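Local coordinates for protein glutathione S-transferase-3 (Necator americanus, PDB 3W8S) that binds glutathione and probably transfers it to electrophilic substrates, a reaction in which a halide anion and a proton are released, at residues A[32-36]-A[37-41]; A[44-48]-A[49-53]; A[118-121]-A[122-126]. All coordinates share one frame; numbering follows the deposited sequence.

How the contacts relate
Contacts 1 and 2 follow each other along the thioredoxin-like N-terminal domain, their centres about 12 Å apart, and both reach the same glutathione. They meet through the indole of Trp39. Its CZ2 lies 3.2 Å from Gly49 O, and its CZ3 lies 3.6 Å from Leu51 CG, while CH2 packs on Met46. The segment 32-41 therefore presents a side chain to the glycyl end of glutathione, whereas 44-53 offers mainly the backbone of Leu51 and the amide of Gln50. Contact 3 belongs to the helical C-terminal domain. Its centre is about 32 Å from each of the others, and its nearest atoms are about 19 Å from contact 2, well away from the ligand site.

Contact 1: residues A[32-36]-A[37-41]; sequences IRLSH and DEWPK. With GSH (glutathione), chain B.
Ser35 and Glu38 exchange hydrogen bonds in a capping box, the reciprocal N-cap motif, where the chain leaves strand 30-34 of the thioredoxin-like domain and turns into short helix 39-42. Ser35 OG accepts from Glu38 N at 3.1 Å. In return, Glu38 OE2 accepts a hydrogen bond from Ser35 N, also at 3.1 Å, in a nearly straight bond (169°) that uses the anti lone pair of the carboxylate. Both side chains place their first branch between the backbone N and the carbonyl carbon (chi1 63° for Ser35, 83° for Glu38). This folds the hydroxyl over the turn and sends the otherwise extended glutamate back along the chain, with Glu38 CG 3.4 Å from Ser35 OG. The backbone adds only weak bonds, from Trp39 N to Ser35 O and to His36 O, so the side-chain pair probably does much of the work of fixing the turn.

Beside the box, Leu34 crosses the glutamate at about a right angle, and Leu34 CD2 is 3.8 Å from Glu38 OE2. Its other methyl, CD1, meets the edge of the Trp39 indole, 4.0 Å from CE3. That indole also packs edge-to-face with Phe9, and Leu34 rests on Thr7 of strand 4-9. On the strand side, the guanidinium of Arg33 is engaged in salt bridges with Asp31 and Asp10.

The turn thus directs Trp39 to the glutathione pocket. With CG anti to the backbone N, the ring extends from the turn to the glycyl carboxylate, whose O31 lies at the indole edge, in the plane of the ring. There Trp39 NE1 donates to glutathione O31 across 2.9 Å.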
loop_
_atom_site.group_PDB
_atom_site.type_symbol
_atom_site.label_atom_id
_atom_site.label_comp_id
_atom_site.label_asym_id
_atom_site.label_seq_id
_atom_site.Cartn_x
_atom_site.Cartn_y
_atom_site.Cartn_z
ATOM N N ILE A 32 -8.752 17.621 12.110
ATOM C CA ILE A 32 -7.698 18.566 12.520
ATOM C C ILE A 32 -6.854 18.892 11.293
ATOM O O ILE A 32 -6.439 17.950 10.559
ATOM C CB ILE A 32 -6.842 17.940 13.606
ATOM C CG1 ILE A 32 -7.714 17.681 14.865
ATOM C CG2 ILE A 32 -5.618 18.815 13.893
ATOM C CD1 ILE A 32 -7.064 16.748 15.838
ATOM N N ARG A 33 -6.652 20.179 11.020
ATOM C CA ARG A 33 -6.021 20.566 9.774
ATOM C C ARG A 33 -4.878 21.518 10.177
ATOM O O ARG A 33 -5.131 22.610 10.637
ATOM C CB ARG A 33 -7.017 21.235 8.816
ATOM C CG ARG A 33 -7.942 20.226 8.097
ATOM C CD ARG A 33 -9.038 20.964 7.333
ATOM N NE ARG A 33 -10.070 20.012 6.870
ATOM C CZ ARG A 33 -10.372 19.798 5.593
ATOM N NH1 ARG A 33 -9.734 20.500 4.625
ATOM N NH2 ARG A 33 -11.329 18.898 5.277
ATOM N N LEU A 34 -3.635 21.062 10.082
ATOM C CA LEU A 34 -2.497 21.865 10.583
ATOM C C LEU A 34 -1.989 22.755 9.485
ATOM O O LEU A 34 -1.961 22.338 8.308
ATOM C CB LEU A 34 -1.372 20.950 11.043
ATOM C CG LEU A 34 -1.653 19.893 12.092
ATOM C CD1 LEU A 34 -0.401 19.050 12.397
ATOM C CD2 LEU A 34 -2.121 20.645 13.346
ATOM N N SER A 35 -1.538 23.961 9.861
ATOM C CA SER A 35 -0.989 24.898 8.898
ATOM C C SER A 35 0.417 24.484 8.612
ATOM O O SER A 35 1.078 23.773 9.418
ATOM C CB SER A 35 -0.939 26.352 9.474
ATOM O OG SER A 35 -0.063 26.412 10.609
ATOM N N HIS A 36 0.921 24.973 7.489
ATOM C CA HIS A 36 2.345 24.765 7.141
ATOM C C HIS A 36 3.248 25.304 8.280
ATOM O O HIS A 36 4.213 24.671 8.670
ATOM C CB HIS A 36 2.650 25.432 5.766
ATOM C CG HIS A 36 4.116 25.522 5.428
ATOM N ND1 HIS A 36 4.803 24.507 4.782
ATOM C CD2 HIS A 36 5.029 26.506 5.648
ATOM C CE1 HIS A 36 6.074 24.851 4.635
ATOM N NE2 HIS A 36 6.235 26.063 5.141
ATOM N N ASP A 37 2.888 26.414 8.903
ATOM C CA ASP A 37 3.829 27.008 9.842
ATOM C C ASP A 37 3.927 26.252 11.127
ATOM O O ASP A 37 4.960 26.241 11.755
ATOM C CB ASP A 37 3.462 28.465 10.181
ATOM C CG ASP A 37 3.807 29.419 9.072
ATOM O OD1 ASP A 37 4.466 29.024 8.072
ATOM O OD2 ASP A 37 3.379 30.579 9.203
ATOM N N GLU A 38 2.833 25.673 11.578
ATOM C CA GLU A 38 2.906 24.938 12.798
ATOM C C GLU A 38 3.388 23.471 12.678
ATOM O O GLU A 38 3.615 22.822 13.694
ATOM C CB GLU A 38 1.582 25.000 13.484
ATOM C CG GLU A 38 0.544 24.026 13.022
ATOM C CD GLU A 38 -0.813 24.415 13.628
ATOM O OE1 GLU A 38 -0.831 24.747 14.854
ATOM O OE2 GLU A 38 -1.835 24.401 12.878
ATOM N N TRP A 39 3.477 22.970 11.452
ATOM C CA TRP A 39 3.797 21.547 11.179
ATOM C C TRP A 39 5.063 21.068 11.896
ATOM O O TRP A 39 5.016 20.058 12.565
ATOM C CB TRP A 39 3.856 21.300 9.653
ATOM C CG TRP A 39 4.430 19.952 9.271
ATOM C CD1 TRP A 39 5.478 19.736 8.347
ATOM C CD2 TRP A 39 4.012 18.658 9.723
ATOM N NE1 TRP A 39 5.730 18.370 8.247
ATOM C CE2 TRP A 39 4.875 17.696 9.099
ATOM C CE3 TRP A 39 3.051 18.198 10.673
ATOM C CZ2 TRP A 39 4.729 16.310 9.297
ATOM C CZ3 TRP A 39 2.934 16.808 10.888
ATOM C CH2 TRP A 39 3.758 15.884 10.209
ATOM N N PRO A 40 6.164 21.872 11.855
ATOM C CA PRO A 40 7.400 21.373 12.458
ATOM C C PRO A 40 7.228 21.187 13.921
ATOM O O PRO A 40 7.929 20.377 14.501
ATOM C CB PRO A 40 8.403 22.538 12.225
ATOM C CG PRO A 40 7.950 23.096 10.896
ATOM C CD PRO A 40 6.426 23.043 10.966
ATOM N N LYS A 41 6.324 21.931 14.553
ATOM C CA LYS A 41 6.098 21.697 15.980
ATOM C C LYS A 41 5.422 20.318 16.320
ATOM O O LYS A 41 5.672 19.752 17.386
ATOM C CB LYS A 41 5.336 22.909 16.571
ATOM C CG LYS A 41 4.785 22.727 17.958
ATOM C CD LYS A 41 4.337 24.084 18.512
ATOM C CE LYS A 41 3.996 24.011 19.999
ATOM N NZ LYS A 41 3.909 25.392 20.582
HETATM N N1 GSH B . 2.264 6.675 2.336
HETATM C CA1 GSH B . 1.879 7.807 3.178
HETATM C C1 GSH B . 0.368 7.789 3.353
HETATM O O11 GSH B . -0.167 8.247 4.386
HETATM O O12 GSH B . -0.316 7.281 2.438
HETATM C CB1 GSH B . 2.326 9.141 2.560
HETATM C CG1 GSH B . 2.120 10.265 3.606
HETATM C CD1 GSH B . 2.572 11.621 3.046
HETATM O OE1 GSH B . 3.048 11.734 1.915
HETATM N N2 GSH B . 2.477 12.682 3.852
HETATM C CA2 GSH B . 2.819 14.024 3.440
HETATM C C2 GSH B . 3.517 14.707 4.580
HETATM O O2 GSH B . 3.107 14.534 5.724
HETATM C CB2 GSH B . 1.508 14.773 3.125
HETATM S SG2 GSH B . 1.821 16.341 2.303
HETATM N N3 GSH B . 4.554 15.520 4.302
HETATM C CA3 GSH B . 5.138 16.353 5.335
HETATM C C3 GSH B . 6.491 15.810 5.764
HETATM O O31 GSH B . 7.098 16.384 6.684
HETATM O O32 GSH B . 6.967 14.796 5.211
#

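Contact 2: residues A[44-48]-A[49-53]. With GSH (glutathione), chain B.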
loop_
_atom_site.group_PDB
_atom_site.type_symbol
_atom_site.label_atom_id
_atom_site.label_comp_id
_atom_site.label_asym_id
_atom_site.label_seq_id
_atom_site.Cartn_x
_atom_site.Cartn_y
_atom_site.Cartn_z
ATOM N N ASN A 44 6.873 15.597 15.122
ATOM C CA ASN A 44 7.423 14.612 16.038
ATOM C C ASN A 44 6.371 13.689 16.663
ATOM O O ASN A 44 6.695 12.592 17.112
ATOM C CB ASN A 44 8.212 15.348 17.179
ATOM C CG ASN A 44 7.282 16.046 18.164
ATOM O OD1 ASN A 44 6.817 15.440 19.081
ATOM N ND2 ASN A 44 6.991 17.301 17.934
ATOM N N GLU A 45 5.132 14.153 16.781
ATOM C CA GLU A 45 4.097 13.296 17.393
ATOM C C GLU A 45 3.571 12.234 16.440
ATOM O O GLU A 45 2.853 11.312 16.840
ATOM C CB GLU A 45 2.894 14.113 17.835
ATOM C CG GLU A 45 3.235 15.217 18.832
ATOM C CD GLU A 45 2.011 16.109 19.053
ATOM O OE1 GLU A 45 0.915 15.720 18.615
ATOM O OE2 GLU A 45 2.122 17.195 19.641
ATOM N N MET A 46 3.966 12.311 15.178
ATOM C CA MET A 46 3.416 11.346 14.221
ATOM C C MET A 46 4.312 10.107 14.098
ATOM O O MET A 46 5.498 10.235 13.938
ATOM C CB MET A 46 3.216 12.047 12.894
ATOM C CG MET A 46 2.578 13.440 13.058
ATOM S SD MET A 46 0.931 13.339 13.925
ATOM C CE MET A 46 0.636 15.111 14.224
ATOM N N PRO A 47 3.726 8.912 14.072
ATOM C CA PRO A 47 4.549 7.693 13.988
ATOM C C PRO A 47 5.635 7.679 12.911
ATOM O O PRO A 47 6.727 7.191 13.197
ATOM C CB PRO A 47 3.520 6.590 13.752
ATOM C CG PRO A 47 2.253 7.133 14.467
ATOM C CD PRO A 47 2.274 8.606 14.032
ATOM N N PHE A 48 5.359 8.160 11.697
ATOM C CA PHE A 48 6.440 8.220 10.687
ATOM C C PHE A 48 6.765 9.649 10.250
ATOM O O PHE A 48 7.270 9.836 9.150
ATOM C CB PHE A 48 6.173 7.311 9.490
ATOM C CG PHE A 48 5.678 5.908 9.881
ATOM C CD1 PHE A 48 6.510 5.032 10.577
ATOM C CD2 PHE A 48 4.392 5.465 9.522
ATOM C CE1 PHE A 48 6.084 3.732 10.951
ATOM C CE2 PHE A 48 3.941 4.172 9.850
ATOM C CZ PHE A 48 4.775 3.301 10.601
ATOM N N GLY A 49 6.554 10.622 11.148
ATOM C CA GLY A 49 6.876 12.054 10.874
ATOM C C GLY A 49 6.005 12.576 9.733
ATOM O O GLY A 49 6.377 13.585 9.106
ATOM N N GLN A 50 4.838 11.943 9.442
ATOM C CA GLN A 50 4.026 12.394 8.267
ATOM C C GLN A 50 2.494 12.366 8.539
ATOM O O GLN A 50 2.084 11.824 9.548
ATOM C CB GLN A 50 4.354 11.551 7.004
ATOM C CG GLN A 50 5.814 11.800 6.503
ATOM C CD GLN A 50 5.973 11.330 5.112
ATOM O OE1 GLN A 50 5.804 10.118 4.829
ATOM N NE2 GLN A 50 6.255 12.269 4.192
ATOM N N LEU A 51 1.676 12.897 7.605
ATOM C CA LEU A 51 0.220 12.924 7.777
ATOM C C LEU A 51 -0.345 12.236 6.578
ATOM O O LEU A 51 0.287 12.264 5.522
ATOM C CB LEU A 51 -0.236 14.394 7.914
ATOM C CG LEU A 51 0.285 15.130 9.162
ATOM C CD1 LEU A 51 -0.196 16.590 9.072
ATOM C CD2 LEU A 51 -0.160 14.477 10.477
ATOM N N PRO A 52 -1.562 11.640 6.681
ATOM C CA PRO A 52 -2.475 11.768 7.843
ATOM C C PRO A 52 -2.153 10.804 9.002
ATOM O O PRO A 52 -1.525 9.740 8.788
ATOM C CB PRO A 52 -3.880 11.356 7.268
ATOM C CG PRO A 52 -3.514 10.453 6.101
ATOM C CD PRO A 52 -2.229 11.053 5.503
ATOM N N VAL A 53 -2.648 11.158 10.191
ATOM C CA VAL A 53 -2.591 10.276 11.355
ATOM C C VAL A 53 -3.994 10.242 11.991
ATOM O O VAL A 53 -4.624 11.273 12.207
ATOM C CB VAL A 53 -1.565 10.750 12.400
ATOM C CG1 VAL A 53 -1.678 9.930 13.729
ATOM C CG2 VAL A 53 -0.141 10.610 11.840
HETATM N N1 GSH B . 2.264 6.675 2.336
HETATM C CA1 GSH B . 1.879 7.807 3.178
HETATM C C1 GSH B . 0.368 7.789 3.353
HETATM O O11 GSH B . -0.167 8.247 4.386
HETATM O O12 GSH B . -0.316 7.281 2.438
HETATM C CB1 GSH B . 2.326 9.141 2.560
HETATM C CG1 GSH B . 2.120 10.265 3.606
HETATM C CD1 GSH B . 2.572 11.621 3.046
HETATM O OE1 GSH B . 3.048 11.734 1.915
HETATM N N2 GSH B . 2.477 12.682 3.852
HETATM C CA2 GSH B . 2.819 14.024 3.440
HETATM C C2 GSH B . 3.517 14.707 4.580
HETATM O O2 GSH B . 3.107 14.534 5.724
HETATM C CB2 GSH B . 1.508 14.773 3.125
HETATM S SG2 GSH B . 1.821 16.341 2.303
HETATM N N3 GSH B . 4.554 15.520 4.302
HETATM C CA3 GSH B . 5.138 16.353 5.335
HETATM C C3 GSH B . 6.491 15.810 5.764
HETATM O O31 GSH B . 7.098 16.384 6.684
HETATM O O32 GSH B . 6.967 14.796 5.211
HETATM O O HOH W 1 3.366 9.383 10.260
HETATM O O HOH W 2 8.003 8.878 6.765
#
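Met46 packs its thioether against Leu51 and Val53, in the loop that leads into strand 53-56 through the cis-proline Pro52, a hallmark of the thioredoxin-like fold of glutathione transferases. The methionine chain bends at chi2 (-58°), which carries SD across both partners. Met46 SD lies 3.6 Å from Val53 CG2 and 3.8 Å from Leu51 CD2. The backbone of Met46 starts a type I beta turn, with Gly49 N donating to Met46 O at 3.0 Å from well above the carbonyl plane.

Next in the turn, Pro47 CD touches Val53 CG2 (3.8 Å), and the proline ring also packs on Ala62 of strand 59-62. The ring of Phe48 leaves the contact and packs on Gln63 and on Gln94 of the second subunit. A water accepts from both Phe48 N and Gln50 N, bridging the turn to the residue that follows it. Gly49, the last residue of the turn, has a positive phi, which favours glycine; its carbonyl accepts from Lys43 NZ.

The turn delivers Gln50 and Leu51 to glutathione. Leu51 pairs with the cysteinyl portion of the ligand through its backbone, much as two antiparallel strands would. Leu51 N donates to glutathione O2 at 2.9 Å, and glutathione N2 donates to Leu51 O at 2.8 Å. Gln50, extended beyond CG, follows the ligand to its glycyl carboxylate, where Gln50 NE2 gives a nearly straight bond (166°) to O32 at 2.8 Å.

Contact 3: residues A[118-121]-A[122-126]; sequences EKLS and NEVFL
Lys119 and Glu123, one turn apart on helix 117-143 of the all-helical C-terminal domain, form a salt bridge, with Lys119 NZ 3.0 Å from Glu123 OE2. The ammonium approaches on the syn side, 35° out of the carboxylate plane. Bends late in the lysine chain bring NZ back to the extended glutamate, whose OE2 also lies near Lys119 CG.

The backbone bonds change type within the contact. Asn122 N to Glu118 O and Glu123 N to Lys119 O are ordinary alpha-helical bonds. Leu120 O then accepts twice, from Val124 N at 2.8 Å and from Phe125 N at 3.0 Å, the latter in the carbonyl plane. Leu126 N reaches back five residues to Ser121 O at 2.9 Å, as expected of a wider pi-type turn.

Among apolar contacts, Leu120 and Val124 lie side by side and point the same way, with Leu120 CD2 3.9 Å from Val124 CG2. Leu120 also packs on helix 103-109, and buried Phe125 stacks on Phe105 and meets Phe167 edge-to-face.

A water joins two polar side chains, lying 2.8 Å from Ser121 OG and donating to Asn122 OD1.

Through the wider turn the amides of Asn122 to Leu126 thus all keep a backbone acceptor, Leu120 O serving two of them, while the ion pair joins Lys119 to Glu123 on the exposed face of the helix.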
loop_
_atom_site.group_PDB
_atom_site.type_symbol
_atom_site.label_atom_id
_atom_site.label_comp_id
_atom_site.label_asym_id
_atom_site.label_seq_id
_atom_site.Cartn_x
_atom_site.Cartn_y
_atom_site.Cartn_z
ATOM N N GLU A 118 0.999 20.989 -19.808
ATOM C CA GLU A 118 0.261 20.346 -20.876
ATOM C C GLU A 118 0.963 19.094 -21.383
ATOM O O GLU A 118 0.292 18.081 -21.663
ATOM C CB GLU A 118 -0.109 21.325 -22.023
ATOM C CG GLU A 118 -1.188 20.728 -22.911
ATOM C CD GLU A 118 -1.600 21.604 -24.096
ATOM O OE1 GLU A 118 -1.288 22.788 -24.115
ATOM O OE2 GLU A 118 -2.270 21.093 -25.004
ATOM N N LYS A 119 2.297 19.143 -21.497
ATOM C CA LYS A 119 3.070 17.991 -21.975
ATOM C C LYS A 119 2.954 16.793 -20.980
ATOM O O LYS A 119 2.754 15.660 -21.391
ATOM C CB LYS A 119 4.536 18.369 -22.144
ATOM C CG LYS A 119 5.448 17.265 -22.654
ATOM C CD LYS A 119 6.711 17.904 -23.222
ATOM C CE LYS A 119 7.939 17.040 -23.037
ATOM N NZ LYS A 119 8.079 16.216 -24.267
ATOM N N LEU A 120 3.120 17.082 -19.691
ATOM C CA LEU A 120 2.963 16.106 -18.595
ATOM C C LEU A 120 1.572 15.496 -18.562
ATOM O O LEU A 120 1.421 14.292 -18.385
ATOM C CB LEU A 120 3.294 16.768 -17.233
ATOM C CG LEU A 120 4.801 16.898 -17.031
ATOM C CD1 LEU A 120 5.117 17.931 -15.936
ATOM C CD2 LEU A 120 5.475 15.565 -16.740
ATOM N N SER A 121 0.576 16.318 -18.813
ATOM C CA SER A 121 -0.749 15.838 -18.947
ATOM C C SER A 121 -0.871 14.817 -20.108
ATOM O O SER A 121 -1.426 13.719 -19.913
ATOM C CB SER A 121 -1.692 17.010 -19.172
ATOM O OG SER A 121 -3.044 16.512 -19.188
ATOM N N ASN A 122 -0.344 15.181 -21.283
ATOM C CA ASN A 122 -0.448 14.385 -22.526
ATOM C C ASN A 122 0.391 13.112 -22.400
ATOM O O ASN A 122 -0.023 12.023 -22.843
ATOM C CB ASN A 122 0.112 15.167 -23.776
ATOM C CG ASN A 122 -0.755 16.342 -24.200
ATOM O OD1 ASN A 122 -1.954 16.427 -23.886
ATOM N ND2 ASN A 122 -0.127 17.294 -24.931
ATOM N N GLU A 123 1.550 13.235 -21.779
ATOM C CA GLU A 123 2.500 12.129 -21.800
ATOM C C GLU A 123 2.497 11.283 -20.560
ATOM O O GLU A 123 2.891 10.152 -20.615
ATOM C CB GLU A 123 3.946 12.637 -21.978
ATOM C CG GLU A 123 4.140 13.346 -23.289
ATOM C CD GLU A 123 5.607 13.707 -23.593
ATOM O OE1 GLU A 123 6.547 13.325 -22.859
ATOM O OE2 GLU A 123 5.800 14.337 -24.647
ATOM N N VAL A 124 2.148 11.853 -19.427
ATOM C CA VAL A 124 2.242 11.105 -18.164
ATOM C C VAL A 124 0.816 10.836 -17.617
ATOM O O VAL A 124 0.438 9.681 -17.397
ATOM C CB VAL A 124 3.106 11.821 -17.089
ATOM C CG1 VAL A 124 3.071 11.054 -15.745
ATOM C CG2 VAL A 124 4.573 11.904 -17.565
ATOM N N PHE A 125 0.036 11.871 -17.405
ATOM C CA PHE A 125 -1.209 11.674 -16.740
ATOM C C PHE A 125 -2.234 10.844 -17.550
ATOM O O PHE A 125 -2.807 9.830 -17.082
ATOM C CB PHE A 125 -1.823 13.024 -16.348
ATOM C CG PHE A 125 -3.145 12.869 -15.652
ATOM C CD1 PHE A 125 -3.215 12.312 -14.353
ATOM C CD2 PHE A 125 -4.318 13.186 -16.278
ATOM C CE1 PHE A 125 -4.431 12.104 -13.673
ATOM C CE2 PHE A 125 -5.561 12.966 -15.610
ATOM C CZ PHE A 125 -5.609 12.430 -14.293
ATOM N N LEU A 126 -2.555 11.306 -18.760
ATOM C CA LEU A 126 -3.602 10.627 -19.498
ATOM C C LEU A 126 -3.251 9.150 -19.910
ATOM O O LEU A 126 -4.083 8.288 -19.784
ATOM C CB LEU A 126 -4.036 11.469 -20.741
ATOM C CG LEU A 126 -4.934 12.678 -20.318
ATOM C CD1 LEU A 126 -5.056 13.786 -21.431
ATOM C CD2 LEU A 126 -6.293 12.236 -19.753
HETATM O O HOH W 3 -3.833 16.921 -21.894
#